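Local coordinates for protein similar to metal-dependent hydrolase (Staphylococcus aureus subsp. aureus Mu50, PDB 3ESH) that is probably a metal-dependent hydrolase of the metallo-beta-lactamase superfamily, at residues Gly4-His9 against Ile53-Tyr58; Tyr10-Asn15 against Val81-His86; Lys99-Val104 against Glu127-Val132; Gly183-Gly188 against Trp218-Asp223; His189-Ile194 against Val202-Ile207. All coordinates share one frame; numbering follows the deposited sequence.

Contact 1: residues Gly4-His9 against Ile53-Tyr58; sequences GDISIH and IQTAQY
I53 packs against two isoleucines of 4-9. Its CG1 lies 3.4 Å from I8 CD1, and the two side chains run side by side, pointing the same way. A bend at chi2 of I8 (-67°) brings CD1 over to I53. The other branch, I53 CG2, touches I6 CG2 at 3.6 Å, with the two side chains crossing obliquely. I8 and I53 form a non-hydrogen-bonded antiparallel pair. I194 of strand 190-196, in the second large sheet, packs on I6, I8 and I53. Q54 comes next and pairs with S7 on the opposite face. Q54 N donates to S7 O at 2.9 Å, and S7 N donates to Q54 O at 3.0 Å. Both bonds are nearly straight. The amide end of Q54 finds its partner outside the two segments, where NE2 bonds N59 OD1. T55 follows, past the end of the strand. Its CG2 brushes I6 CD1 at 4.2 Å. Its OG1 accepts from Y58 N at 2.8 Å, an ST motif at the turn that leads into strand 59-61. The chemistry is two-faced: the isoleucines turn an oily face to the other sheet, while S7 and Q54 give the strand pair a polar, partly exposed back.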
# COMPACT_ATOMS: atom_id res chain seq x y z
N GLY A 4 -14.74 34.02 -18.41
CA GLY A 4 -14.42 34.03 -19.83
C GLY A 4 -15.68 33.85 -20.65
O GLY A 4 -16.65 34.59 -20.47
N ASP A 5 -15.68 32.86 -21.54
CA ASP A 5 -16.85 32.59 -22.38
C ASP A 5 -17.86 31.73 -21.66
O ASP A 5 -18.97 31.52 -22.15
CB ASP A 5 -16.44 31.88 -23.68
CG ASP A 5 -15.45 32.68 -24.51
OD1 ASP A 5 -15.63 33.92 -24.63
OD2 ASP A 5 -14.50 32.08 -25.05
N ILE A 6 -17.48 31.22 -20.48
CA ILE A 6 -18.37 30.35 -19.72
C ILE A 6 -19.30 31.08 -18.76
O ILE A 6 -18.88 31.96 -18.01
CB ILE A 6 -17.56 29.29 -18.93
CG1 ILE A 6 -16.68 28.49 -19.91
CG2 ILE A 6 -18.50 28.36 -18.18
CD1 ILE A 6 -15.86 27.39 -19.26
N SER A 7 -20.57 30.69 -18.78
CA SER A 7 -21.55 31.28 -17.89
C SER A 7 -21.81 30.30 -16.73
O SER A 7 -22.02 29.10 -16.94
CB SER A 7 -22.84 31.57 -18.66
OG SER A 7 -23.73 32.34 -17.89
N ILE A 8 -21.78 30.80 -15.50
CA ILE A 8 -21.99 29.95 -14.33
C ILE A 8 -23.14 30.44 -13.46
O ILE A 8 -23.22 31.62 -13.16
CB ILE A 8 -20.72 29.91 -13.44
CG1 ILE A 8 -19.53 29.33 -14.22
CG2 ILE A 8 -20.98 29.10 -12.20
CD1 ILE A 8 -19.67 27.87 -14.56
N HIS A 9 -24.04 29.54 -13.07
CA HIS A 9 -25.18 29.88 -12.23
C HIS A 9 -25.50 28.76 -11.26
O HIS A 9 -24.99 27.65 -11.39
CB HIS A 9 -26.43 30.16 -13.06
CG HIS A 9 -26.28 31.28 -14.03
ND1 HIS A 9 -25.97 31.09 -15.35
CD2 HIS A 9 -26.36 32.62 -13.85
CE1 HIS A 9 -25.86 32.26 -15.96
NE2 HIS A 9 -26.09 33.20 -15.07
N ILE A 53 -23.44 25.06 -15.55
CA ILE A 53 -22.31 25.56 -16.32
C ILE A 53 -22.66 25.54 -17.80
O ILE A 53 -22.96 24.47 -18.34
CB ILE A 53 -21.06 24.69 -16.17
CG1 ILE A 53 -20.65 24.59 -14.70
CG2 ILE A 53 -19.94 25.26 -17.02
CD1 ILE A 53 -19.41 23.75 -14.48
N GLN A 54 -22.60 26.69 -18.46
CA GLN A 54 -22.91 26.76 -19.89
C GLN A 54 -21.73 27.26 -20.70
O GLN A 54 -21.28 28.38 -20.52
CB GLN A 54 -24.12 27.67 -20.14
CG GLN A 54 -25.43 27.08 -19.67
CD GLN A 54 -26.61 28.00 -19.87
OE1 GLN A 54 -26.77 29.00 -19.17
NE2 GLN A 54 -27.46 27.67 -20.84
N THR A 55 -21.23 26.42 -21.60
CA THR A 55 -20.14 26.82 -22.47
C THR A 55 -20.82 27.15 -23.79
O THR A 55 -22.04 26.97 -23.91
CB THR A 55 -19.14 25.67 -22.69
OG1 THR A 55 -19.76 24.62 -23.46
CG2 THR A 55 -18.67 25.10 -21.36
N ALA A 56 -20.07 27.61 -24.77
CA ALA A 56 -20.67 27.94 -26.06
C ALA A 56 -21.44 26.74 -26.62
O ALA A 56 -22.53 26.89 -27.18
CB ALA A 56 -19.58 28.36 -27.05
N GLN A 57 -20.88 25.55 -26.45
CA GLN A 57 -21.51 24.35 -26.98
C GLN A 57 -22.30 23.49 -25.99
O GLN A 57 -23.41 23.05 -26.30
CB GLN A 57 -20.43 23.49 -27.64
CG GLN A 57 -19.72 24.18 -28.81
CD GLN A 57 -18.53 23.38 -29.32
OE1 GLN A 57 -18.04 23.61 -30.42
NE2 GLN A 57 -18.06 22.43 -28.51
N TYR A 58 -21.76 23.26 -24.80
CA TYR A 58 -22.43 22.39 -23.85
C TYR A 58 -23.01 23.02 -22.60
O TYR A 58 -22.58 24.06 -22.15
CB TYR A 58 -21.46 21.29 -23.43
CG TYR A 58 -20.88 20.53 -24.60
CD1 TYR A 58 -21.56 19.43 -25.13
CD2 TYR A 58 -19.65 20.88 -25.15
CE1 TYR A 58 -21.02 18.69 -26.17
CE2 TYR A 58 -19.11 20.15 -26.21
CZ TYR A 58 -19.80 19.05 -26.71
OH TYR A 58 -19.26 18.30 -27.74

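Contact 2: residues Tyr10-Asn15 against Val81-His86; sequences YLNGGN and VDEESH
N15 and D82 cross at about a right angle and meet through polar atoms. N15 OD1 accepts from D82 N at 3.0 Å and, weakly, from E83 N. N15 ND2 gives a weak, bent bond to D82 OD2 at 2.8 Å. N15 chi1 (77°) puts CG between the backbone N and the carbonyl carbon; the bonds to D82 and E83 then hold the amide. At the other end, H86 N donates to N12 O at 2.7 Å. S85 CB rests 3.4 Å from G13 O. The loop joining strands 6-10 and 15-19 thus packs on the loop between helices 73-78 and 87-92. N12 OD1 accepts from G14 N at 3.2 Å, an Asx turn. At G14 (phi 109°) a CB would press on the carbonyl O of G13. The tips of N12 and E83 face each other without a bond, N12 OD1 being 3.6 Å from E83 OE1. Further out, D82 OD1 has a salt bridge to K17 NZ. S85 OG accepts from I87 N.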
# COMPACT_ATOMS: atom_id res chain seq x y z
N TYR A 10 -26.36 29.04 -10.29
CA TYR A 10 -26.77 28.02 -9.34
C TYR A 10 -28.26 27.70 -9.50
O TYR A 10 -29.03 28.53 -9.98
CB TYR A 10 -26.44 28.47 -7.90
CG TYR A 10 -27.13 29.73 -7.43
CD1 TYR A 10 -28.49 29.74 -7.14
CD2 TYR A 10 -26.41 30.91 -7.24
CE1 TYR A 10 -29.13 30.90 -6.68
CE2 TYR A 10 -27.03 32.07 -6.78
CZ TYR A 10 -28.39 32.06 -6.50
OH TYR A 10 -29.00 33.22 -6.05
N LEU A 11 -28.64 26.49 -9.11
CA LEU A 11 -30.03 26.05 -9.22
C LEU A 11 -30.52 25.54 -7.87
O LEU A 11 -29.82 24.79 -7.17
CB LEU A 11 -30.13 24.92 -10.24
CG LEU A 11 -29.40 25.10 -11.57
CD1 LEU A 11 -29.31 23.76 -12.29
CD2 LEU A 11 -30.13 26.14 -12.43
N ASN A 12 -31.73 25.94 -7.50
CA ASN A 12 -32.34 25.56 -6.24
C ASN A 12 -32.77 24.09 -6.25
O ASN A 12 -33.90 23.77 -6.62
CB ASN A 12 -33.55 26.44 -5.97
CG ASN A 12 -33.97 26.43 -4.53
OD1 ASN A 12 -34.11 25.38 -3.92
ND2 ASN A 12 -34.19 27.62 -3.97
N GLY A 13 -31.87 23.21 -5.83
CA GLY A 13 -32.19 21.79 -5.79
C GLY A 13 -32.68 21.36 -4.43
O GLY A 13 -32.73 20.16 -4.13
N GLY A 14 -33.05 22.33 -3.61
CA GLY A 14 -33.55 22.04 -2.28
C GLY A 14 -32.57 22.42 -1.19
O GLY A 14 -31.65 23.20 -1.40
N ASN A 15 -32.76 21.85 -0.01
CA ASN A 15 -31.89 22.13 1.13
C ASN A 15 -31.99 21.02 2.18
O ASN A 15 -32.90 20.20 2.16
CB ASN A 15 -32.28 23.45 1.79
CG ASN A 15 -33.53 23.32 2.65
OD1 ASN A 15 -34.64 23.13 2.13
ND2 ASN A 15 -33.36 23.40 3.96
N VAL A 81 -35.52 19.28 5.58
CA VAL A 81 -35.81 19.82 4.26
C VAL A 81 -36.98 20.80 4.37
O VAL A 81 -38.07 20.44 4.82
CB VAL A 81 -36.21 18.68 3.31
CG1 VAL A 81 -36.17 19.17 1.88
CG2 VAL A 81 -35.29 17.51 3.50
N ASP A 82 -36.76 22.05 3.98
CA ASP A 82 -37.83 23.04 4.03
C ASP A 82 -38.63 22.95 2.75
O ASP A 82 -39.86 22.94 2.76
CB ASP A 82 -37.26 24.46 4.18
CG ASP A 82 -36.39 24.60 5.39
OD1 ASP A 82 -36.83 24.23 6.51
OD2 ASP A 82 -35.25 25.08 5.23
N GLU A 83 -37.90 22.89 1.63
CA GLU A 83 -38.49 22.79 0.31
C GLU A 83 -37.69 21.76 -0.47
O GLU A 83 -36.50 21.59 -0.25
CB GLU A 83 -38.44 24.14 -0.41
CG GLU A 83 -37.01 24.63 -0.71
CD GLU A 83 -36.96 25.94 -1.49
OE1 GLU A 83 -37.41 25.96 -2.65
OE2 GLU A 83 -36.46 26.95 -0.94
N GLU A 84 -38.35 21.06 -1.38
CA GLU A 84 -37.68 20.09 -2.22
C GLU A 84 -37.15 20.85 -3.42
O GLU A 84 -37.30 22.07 -3.52
CB GLU A 84 -38.65 18.99 -2.67
CG GLU A 84 -38.96 17.94 -1.60
CD GLU A 84 -40.02 16.95 -2.04
OE1 GLU A 84 -41.22 17.31 -2.05
OE2 GLU A 84 -39.67 15.81 -2.38
N SER A 85 -36.54 20.12 -4.35
CA SER A 85 -35.95 20.70 -5.54
C SER A 85 -36.89 21.51 -6.44
O SER A 85 -38.06 21.18 -6.59
CB SER A 85 -35.26 19.59 -6.34
OG SER A 85 -34.62 20.10 -7.50
N HIS A 86 -36.33 22.57 -7.03
CA HIS A 86 -37.03 23.45 -7.97
C HIS A 86 -36.14 23.51 -9.18
O HIS A 86 -36.10 24.53 -9.88
CB HIS A 86 -37.16 24.88 -7.44
CG HIS A 86 -38.30 25.09 -6.51
ND1 HIS A 86 -38.23 24.80 -5.16
CD2 HIS A 86 -39.56 25.53 -6.73
CE1 HIS A 86 -39.40 25.04 -4.60
NE2 HIS A 86 -40.23 25.49 -5.53

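Contact 3: residues Lys99-Val104 against Glu127-Val132; sequences KDIDYV and ENAIHV
Y103 lies beside I130, the two side chains pointing the same way from paired parallel strands. Y103 CB is 3.9 Å from I130 O. Further along, Y103 CD1 touches I130 CB at 3.6 Å. Y103 CE1 then meets I130 CD1 at 3.7 Å. CZ and the hydroxyl OH of Y103 each stay 4.1 Å from I130 CD1, so I130 follows the ring to its tip. On the other face of the sheet, V104 CB sits 3.8 Å from the centroid of the H131 ring, almost on its normal, a CH-pi contact. Backbone bonds run I130 N to D102 O, V104 N to I130 O and V132 N to V104 O. N128 ND2 reaches a lone pair of K99 O at 2.9 Å, in plane with both groups. Q242 of a second subunit packs on I130. Strands 103-105 and 130-134 belong to a beta-alpha-beta unit with helix 111-114 between them. They form the middle of a parallel run, with strand 59-61 beside the first and strand 164-167 beside the second.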
# COMPACT_ATOMS: atom_id res chain seq x y z
N LYS A 99 -33.30 18.28 -20.26
CA LYS A 99 -33.17 17.48 -21.47
C LYS A 99 -32.14 18.15 -22.37
O LYS A 99 -31.64 17.56 -23.32
CB LYS A 99 -34.54 17.40 -22.14
CG LYS A 99 -34.66 16.38 -23.25
CD LYS A 99 -36.10 16.13 -23.64
CE LYS A 99 -36.88 15.49 -22.49
NZ LYS A 99 -38.26 15.11 -22.91
N ASP A 100 -31.84 19.40 -22.05
CA ASP A 100 -30.86 20.18 -22.80
C ASP A 100 -29.52 20.08 -22.09
O ASP A 100 -28.52 20.67 -22.51
CB ASP A 100 -31.32 21.64 -22.87
CG ASP A 100 -32.61 21.79 -23.63
OD1 ASP A 100 -32.61 21.44 -24.83
OD2 ASP A 100 -33.62 22.26 -23.03
N ILE A 101 -29.51 19.31 -21.00
CA ILE A 101 -28.32 19.10 -20.21
C ILE A 101 -27.49 18.00 -20.86
O ILE A 101 -27.99 16.90 -21.13
CB ILE A 101 -28.68 18.69 -18.78
CG1 ILE A 101 -29.56 19.79 -18.15
CG2 ILE A 101 -27.42 18.47 -17.95
CD1 ILE A 101 -28.90 21.16 -18.14
N ASP A 102 -26.23 18.30 -21.11
CA ASP A 102 -25.31 17.38 -21.75
C ASP A 102 -24.49 16.55 -20.76
O ASP A 102 -24.26 15.36 -20.97
CB ASP A 102 -24.37 18.16 -22.67
CG ASP A 102 -25.13 18.86 -23.79
OD1 ASP A 102 -25.70 18.15 -24.65
OD2 ASP A 102 -25.16 20.11 -23.79
N TYR A 103 -24.04 17.17 -19.68
CA TYR A 103 -23.25 16.45 -18.69
C TYR A 103 -23.67 16.74 -17.25
O TYR A 103 -23.97 17.89 -16.90
CB TYR A 103 -21.77 16.80 -18.82
CG TYR A 103 -21.08 16.30 -20.07
CD1 TYR A 103 -20.56 15.01 -20.15
CD2 TYR A 103 -20.90 17.15 -21.17
CE1 TYR A 103 -19.86 14.57 -21.28
CE2 TYR A 103 -20.20 16.72 -22.30
CZ TYR A 103 -19.69 15.43 -22.35
OH TYR A 103 -18.98 15.02 -23.44
N VAL A 104 -23.71 15.69 -16.44
CA VAL A 104 -23.99 15.83 -15.02
C VAL A 104 -22.70 15.31 -14.40
O VAL A 104 -22.42 14.11 -14.48
CB VAL A 104 -25.20 14.97 -14.55
CG1 VAL A 104 -25.30 15.00 -13.02
CG2 VAL A 104 -26.50 15.49 -15.17
N GLU A 127 -32.34 12.89 -19.02
CA GLU A 127 -32.28 11.78 -19.97
C GLU A 127 -31.21 11.74 -21.06
O GLU A 127 -30.77 10.66 -21.45
CB GLU A 127 -33.62 11.64 -20.67
CG GLU A 127 -34.84 11.61 -19.76
CD GLU A 127 -36.16 11.64 -20.54
OE1 GLU A 127 -37.19 11.98 -19.92
OE2 GLU A 127 -36.16 11.31 -21.76
N ASN A 128 -30.80 12.90 -21.58
CA ASN A 128 -29.80 12.93 -22.64
C ASN A 128 -28.40 13.23 -22.12
O ASN A 128 -27.44 13.24 -22.89
CB ASN A 128 -30.15 13.99 -23.68
CG ASN A 128 -31.53 13.79 -24.26
OD1 ASN A 128 -31.86 12.72 -24.76
ND2 ASN A 128 -32.34 14.84 -24.21
N ALA A 129 -28.28 13.45 -20.81
CA ALA A 129 -26.99 13.78 -20.22
C ALA A 129 -26.07 12.62 -19.90
O ALA A 129 -26.50 11.56 -19.43
CB ALA A 129 -27.18 14.62 -18.96
N ILE A 130 -24.79 12.82 -20.18
CA ILE A 130 -23.78 11.83 -19.86
C ILE A 130 -23.45 12.09 -18.38
O ILE A 130 -23.28 13.25 -17.99
CB ILE A 130 -22.51 12.04 -20.72
CG1 ILE A 130 -22.78 11.60 -22.15
CG2 ILE A 130 -21.33 11.30 -20.12
CD1 ILE A 130 -21.64 11.87 -23.10
N HIS A 131 -23.41 11.05 -17.57
CA HIS A 131 -23.11 11.21 -16.15
C HIS A 131 -21.69 10.73 -15.83
O HIS A 131 -21.32 9.59 -16.09
CB HIS A 131 -24.15 10.47 -15.31
CG HIS A 131 -25.53 11.04 -15.42
ND1 HIS A 131 -26.36 11.20 -14.33
CD2 HIS A 131 -26.20 11.53 -16.49
CE1 HIS A 131 -27.49 11.78 -14.73
NE2 HIS A 131 -27.42 11.98 -16.02
N VAL A 132 -20.91 11.64 -15.25
CA VAL A 132 -19.51 11.37 -14.90
C VAL A 132 -19.27 11.21 -13.41
O VAL A 132 -19.61 12.10 -12.62
CB VAL A 132 -18.63 12.49 -15.45
CG1 VAL A 132 -17.18 12.16 -15.29
CG2 VAL A 132 -18.97 12.72 -16.91

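Contact 4: residues Gly183-Gly188 against Trp218-Asp223; sequences GGHSFG and WVTAYD
One oxygen, D223 OD1, accepts from both H185 and T220, and the two donors reach it from opposite faces of the carboxylate plane. H185 ND1 donates to D223 OD1 at 3.0 Å. It comes from well above that plane, 56° out of it, while OD1 stays near the plane of the H185 ring. Ring and carboxylate stand almost perpendicular, 87° apart. T220 OG1 donates to D223 OD1 on the anti side, out of the plane; the modelled 2.5 Å is short and its exact length is doubtful. The carboxylate group also lies close to the H185 backbone, with D223 CG 3.5 Å from H185 CA. The bond through ND1 helps fix the ring's rotation. Y222 adds packing: its CB lies 3.8 Å from H185 CE1, and the two side chains run side by side. The second oxygen, D223 OD2, bonds S229 OG of helix 226-242, so a further shell holds the aspartate. The rings of H108 and H110 meet H185. Y222 also packs on V26 of a third subunit. H185, H110 and D206 turn donor atoms to one vacant point, which may be an empty metal site. If so, D223 would be a second-shell residue positioning a ligand histidine, consistent with the metallo-beta-lactamase fold, whose active-site metals are held by histidines and aspartate on loops at the sheet ends.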
# COMPACT_ATOMS: atom_id res chain seq x y z
N GLY A 183 -10.46 12.74 -2.96
CA GLY A 183 -10.55 11.84 -1.83
C GLY A 183 -10.82 12.68 -0.61
O GLY A 183 -11.16 13.85 -0.73
N GLY A 184 -10.69 12.10 0.57
CA GLY A 184 -10.91 12.88 1.78
C GLY A 184 -12.31 12.74 2.32
O GLY A 184 -12.57 11.86 3.14
N HIS A 185 -13.21 13.61 1.87
CA HIS A 185 -14.60 13.54 2.33
C HIS A 185 -15.16 12.18 1.97
O HIS A 185 -15.93 11.57 2.71
CB HIS A 185 -15.45 14.59 1.61
CG HIS A 185 -16.90 14.55 1.96
ND1 HIS A 185 -17.39 15.06 3.14
CD2 HIS A 185 -17.96 14.03 1.31
CE1 HIS A 185 -18.69 14.86 3.20
NE2 HIS A 185 -19.07 14.23 2.09
N SER A 186 -14.74 11.71 0.81
CA SER A 186 -15.18 10.43 0.29
C SER A 186 -13.94 9.80 -0.33
O SER A 186 -13.04 10.51 -0.73
CB SER A 186 -16.23 10.69 -0.79
OG SER A 186 -16.91 9.52 -1.09
N PHE A 187 -13.89 8.48 -0.42
CA PHE A 187 -12.71 7.90 -1.03
C PHE A 187 -12.63 8.31 -2.48
O PHE A 187 -11.55 8.45 -3.04
CB PHE A 187 -12.71 6.38 -0.97
CG PHE A 187 -11.45 5.77 -1.49
CD1 PHE A 187 -10.30 5.75 -0.69
CD2 PHE A 187 -11.36 5.32 -2.80
CE1 PHE A 187 -9.10 5.29 -1.20
CE2 PHE A 187 -10.16 4.86 -3.32
CZ PHE A 187 -9.02 4.84 -2.52
N GLY A 188 -13.79 8.50 -3.10
CA GLY A 188 -13.81 8.88 -4.50
C GLY A 188 -14.20 10.32 -4.74
O GLY A 188 -14.47 10.71 -5.87
N TRP A 218 -10.43 22.65 9.54
CA TRP A 218 -11.86 22.61 9.78
C TRP A 218 -12.58 21.71 8.76
O TRP A 218 -13.18 22.21 7.81
CB TRP A 218 -12.44 24.04 9.71
CG TRP A 218 -12.10 24.91 10.90
CD1 TRP A 218 -10.91 24.96 11.58
CD2 TRP A 218 -12.94 25.91 11.51
NE1 TRP A 218 -10.96 25.91 12.57
CE2 TRP A 218 -12.19 26.52 12.54
CE3 TRP A 218 -14.24 26.35 11.27
CZ2 TRP A 218 -12.70 27.54 13.34
CZ3 TRP A 218 -14.76 27.37 12.07
CH2 TRP A 218 -13.98 27.96 13.09
N VAL A 219 -12.50 20.40 8.97
CA VAL A 219 -13.16 19.45 8.08
C VAL A 219 -14.35 18.80 8.78
O VAL A 219 -14.36 18.67 10.01
CB VAL A 219 -12.18 18.35 7.60
CG1 VAL A 219 -11.03 18.97 6.86
CG2 VAL A 219 -11.67 17.53 8.78
N THR A 220 -15.35 18.38 8.02
CA THR A 220 -16.53 17.76 8.61
C THR A 220 -16.18 16.39 9.20
O THR A 220 -15.18 15.77 8.81
CB THR A 220 -17.66 17.55 7.58
OG1 THR A 220 -17.42 16.34 6.86
CG2 THR A 220 -17.72 18.71 6.61
N ALA A 221 -17.01 15.92 10.13
CA ALA A 221 -16.80 14.62 10.74
C ALA A 221 -17.25 13.53 9.75
O ALA A 221 -16.95 12.35 9.93
CB ALA A 221 -17.58 14.51 12.01
N TYR A 222 -17.97 13.95 8.70
CA TYR A 222 -18.46 13.04 7.67
C TYR A 222 -17.31 12.51 6.83
O TYR A 222 -17.39 11.41 6.27
CB TYR A 222 -19.45 13.74 6.74
CG TYR A 222 -20.76 14.12 7.39
CD1 TYR A 222 -21.61 13.15 7.92
CD2 TYR A 222 -21.16 15.45 7.48
CE1 TYR A 222 -22.81 13.49 8.53
CE2 TYR A 222 -22.36 15.81 8.10
CZ TYR A 222 -23.18 14.82 8.62
OH TYR A 222 -24.36 15.16 9.23
N ASP A 223 -16.24 13.30 6.74
CA ASP A 223 -15.08 12.91 5.96
C ASP A 223 -14.57 11.56 6.42
O ASP A 223 -14.20 11.39 7.58
CB ASP A 223 -13.98 13.98 6.10
CG ASP A 223 -14.32 15.27 5.37
OD1 ASP A 223 -15.51 15.65 5.35
OD2 ASP A 223 -13.41 15.93 4.83

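Contact 5: residues His189-Ile194 against Val202-Ile207; sequences HTIITI and VHMGDI
H189 turns its ring edge to the backbone of 204-206. H189 CG stands anti to the backbone N (chi1 -175°), and its CB points toward the other segment. There D206 N gives a weak, bent bond to H189 NE2 at 3.0 Å. H189 CE1 lies 3.4 Å from M204 O, also near the ring plane. G205 has no side chain; its phi is positive, and H189 NE2 fills the place a CB would take. The other ring nitrogen, H189 ND1, is hydrogen-bonded to S182 OG, which helps set the ring's rotation. Away from this loop the two segments become the hairpin of strands 190-196 and 199-203, in the second large sheet. I192 and H203 form a hydrogen-bonded antiparallel pair: I192 N donates to H203 O at 3.0 Å, and H203 N to I192 O at 2.8 Å. The H203 ring has G205 N over the centre of one face, and its ND1 bonds L248 O. On the other face of the hairpin, T193 and V202 cross at a slant, their CG2 atoms 3.5 Å apart. I191 CG2 meets CG of M204, a selenomethionine, more loosely at 4.2 Å. M236 of helix 226-242 packs on both I191 and M204. D206, at the open end of the hairpin, belongs with H110 and H185 to the possible empty metal site, and its OD2 has a weak bond with H108 NE2.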
# COMPACT_ATOMS: atom_id res chain seq x y z
N HIS A 189 -14.21 11.13 -3.68
CA HIS A 189 -14.59 12.52 -3.82
C HIS A 189 -13.78 13.24 -4.89
O HIS A 189 -12.56 13.03 -5.00
CB HIS A 189 -14.47 13.24 -2.49
CG HIS A 189 -14.97 14.65 -2.52
ND1 HIS A 189 -14.23 15.69 -3.06
CD2 HIS A 189 -16.13 15.20 -2.08
CE1 HIS A 189 -14.91 16.81 -2.94
NE2 HIS A 189 -16.06 16.54 -2.35
N THR A 190 -14.46 14.09 -5.65
CA THR A 190 -13.88 14.83 -6.76
C THR A 190 -14.14 16.35 -6.70
O THR A 190 -15.17 16.80 -6.21
CB THR A 190 -14.44 14.26 -8.11
OG1 THR A 190 -14.13 12.87 -8.22
CG2 THR A 190 -13.87 15.00 -9.32
N ILE A 191 -13.18 17.13 -7.19
CA ILE A 191 -13.34 18.58 -7.24
C ILE A 191 -13.35 18.96 -8.72
O ILE A 191 -12.83 18.23 -9.55
CB ILE A 191 -12.19 19.31 -6.51
CG1 ILE A 191 -10.87 19.07 -7.22
CG2 ILE A 191 -12.08 18.80 -5.08
CD1 ILE A 191 -9.87 20.15 -6.97
N ILE A 192 -13.92 20.11 -9.05
CA ILE A 192 -13.99 20.52 -10.45
C ILE A 192 -13.50 21.95 -10.65
O ILE A 192 -13.78 22.84 -9.84
CB ILE A 192 -15.45 20.39 -10.96
CG1 ILE A 192 -15.93 18.95 -10.77
CG2 ILE A 192 -15.54 20.79 -12.42
CD1 ILE A 192 -17.44 18.77 -10.75
N THR A 193 -12.76 22.18 -11.72
CA THR A 193 -12.24 23.51 -12.03
C THR A 193 -12.77 23.97 -13.39
O THR A 193 -12.94 23.16 -14.30
CB THR A 193 -10.70 23.53 -12.06
OG1 THR A 193 -10.23 22.55 -12.98
CG2 THR A 193 -10.12 23.24 -10.69
N ILE A 194 -13.02 25.26 -13.51
CA ILE A 194 -13.52 25.85 -14.74
C ILE A 194 -12.57 26.96 -15.18
O ILE A 194 -12.22 27.82 -14.38
CB ILE A 194 -14.92 26.45 -14.53
CG1 ILE A 194 -15.77 25.46 -13.74
CG2 ILE A 194 -15.58 26.73 -15.86
CD1 ILE A 194 -17.13 25.99 -13.34
N VAL A 202 -13.41 27.36 -9.25
CA VAL A 202 -13.28 26.02 -8.74
C VAL A 202 -14.34 25.70 -7.71
O VAL A 202 -14.77 26.56 -6.94
CB VAL A 202 -11.89 25.79 -8.11
CG1 VAL A 202 -11.72 26.68 -6.89
CG2 VAL A 202 -11.71 24.32 -7.75
N HIS A 203 -14.79 24.45 -7.72
CA HIS A 203 -15.77 23.98 -6.76
C HIS A 203 -15.11 22.78 -6.10
O HIS A 203 -14.93 21.75 -6.73
CB HIS A 203 -17.06 23.53 -7.45
CG HIS A 203 -18.04 22.89 -6.51
ND1 HIS A 203 -18.48 23.50 -5.36
CD2 HIS A 203 -18.62 21.67 -6.54
CE1 HIS A 203 -19.29 22.69 -4.71
NE2 HIS A 203 -19.39 21.57 -5.40
N MSE A 204 -14.74 22.94 -4.83
CA MSE A 204 -14.08 21.87 -4.10
C MSE A 204 -15.03 20.90 -3.39
O MSE A 204 -14.62 20.18 -2.48
CB MSE A 204 -13.05 22.47 -3.14
CG MSE A 204 -11.79 22.83 -3.88
SE MSE A 204 -10.60 23.86 -2.86
CE MSE A 204 -10.14 22.55 -1.55
N GLY A 205 -16.29 20.88 -3.82
CA GLY A 205 -17.25 19.98 -3.21
C GLY A 205 -17.23 19.98 -1.68
O GLY A 205 -16.99 21.01 -1.06
N ASP A 206 -17.46 18.81 -1.08
CA ASP A 206 -17.50 18.72 0.38
C ASP A 206 -16.15 18.73 1.08
O ASP A 206 -16.05 18.38 2.25
CB ASP A 206 -18.32 17.50 0.80
CG ASP A 206 -19.81 17.71 0.63
OD1 ASP A 206 -20.22 18.86 0.35
OD2 ASP A 206 -20.58 16.74 0.77
N ILE A 207 -15.12 19.15 0.37
CA ILE A 207 -13.79 19.24 0.93
C ILE A 207 -13.60 20.73 1.30
O ILE A 207 -12.61 21.12 1.93
CB ILE A 207 -12.71 18.71 -0.08
CG1 ILE A 207 -11.83 17.68 0.61
CG2 ILE A 207 -11.84 19.82 -0.61
CD1 ILE A 207 -12.60 16.58 1.29

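Contacts 1 and 3 share one seven-stranded sheet, with centres about 15 Å apart. They touch where Y58 packs on D102 and Y103. Contact 5 lies in the other seven-stranded sheet. Its I194 packs on the isoleucines of contact 1 and joins the two sheets of the sandwich. Contact 2 follows contact 1 in the sequence and interleaves with it, though their centres are about 22 Å apart. Contact 3 comes next, before contacts 4 and 5. Contact 5 is nested inside the loop closed by contact 4, with centres about 12 Å apart. Both supply residues to the possible metal site. Contacts 1 and 4, centres about 29 Å apart, lie on opposite sides of the chain's centre.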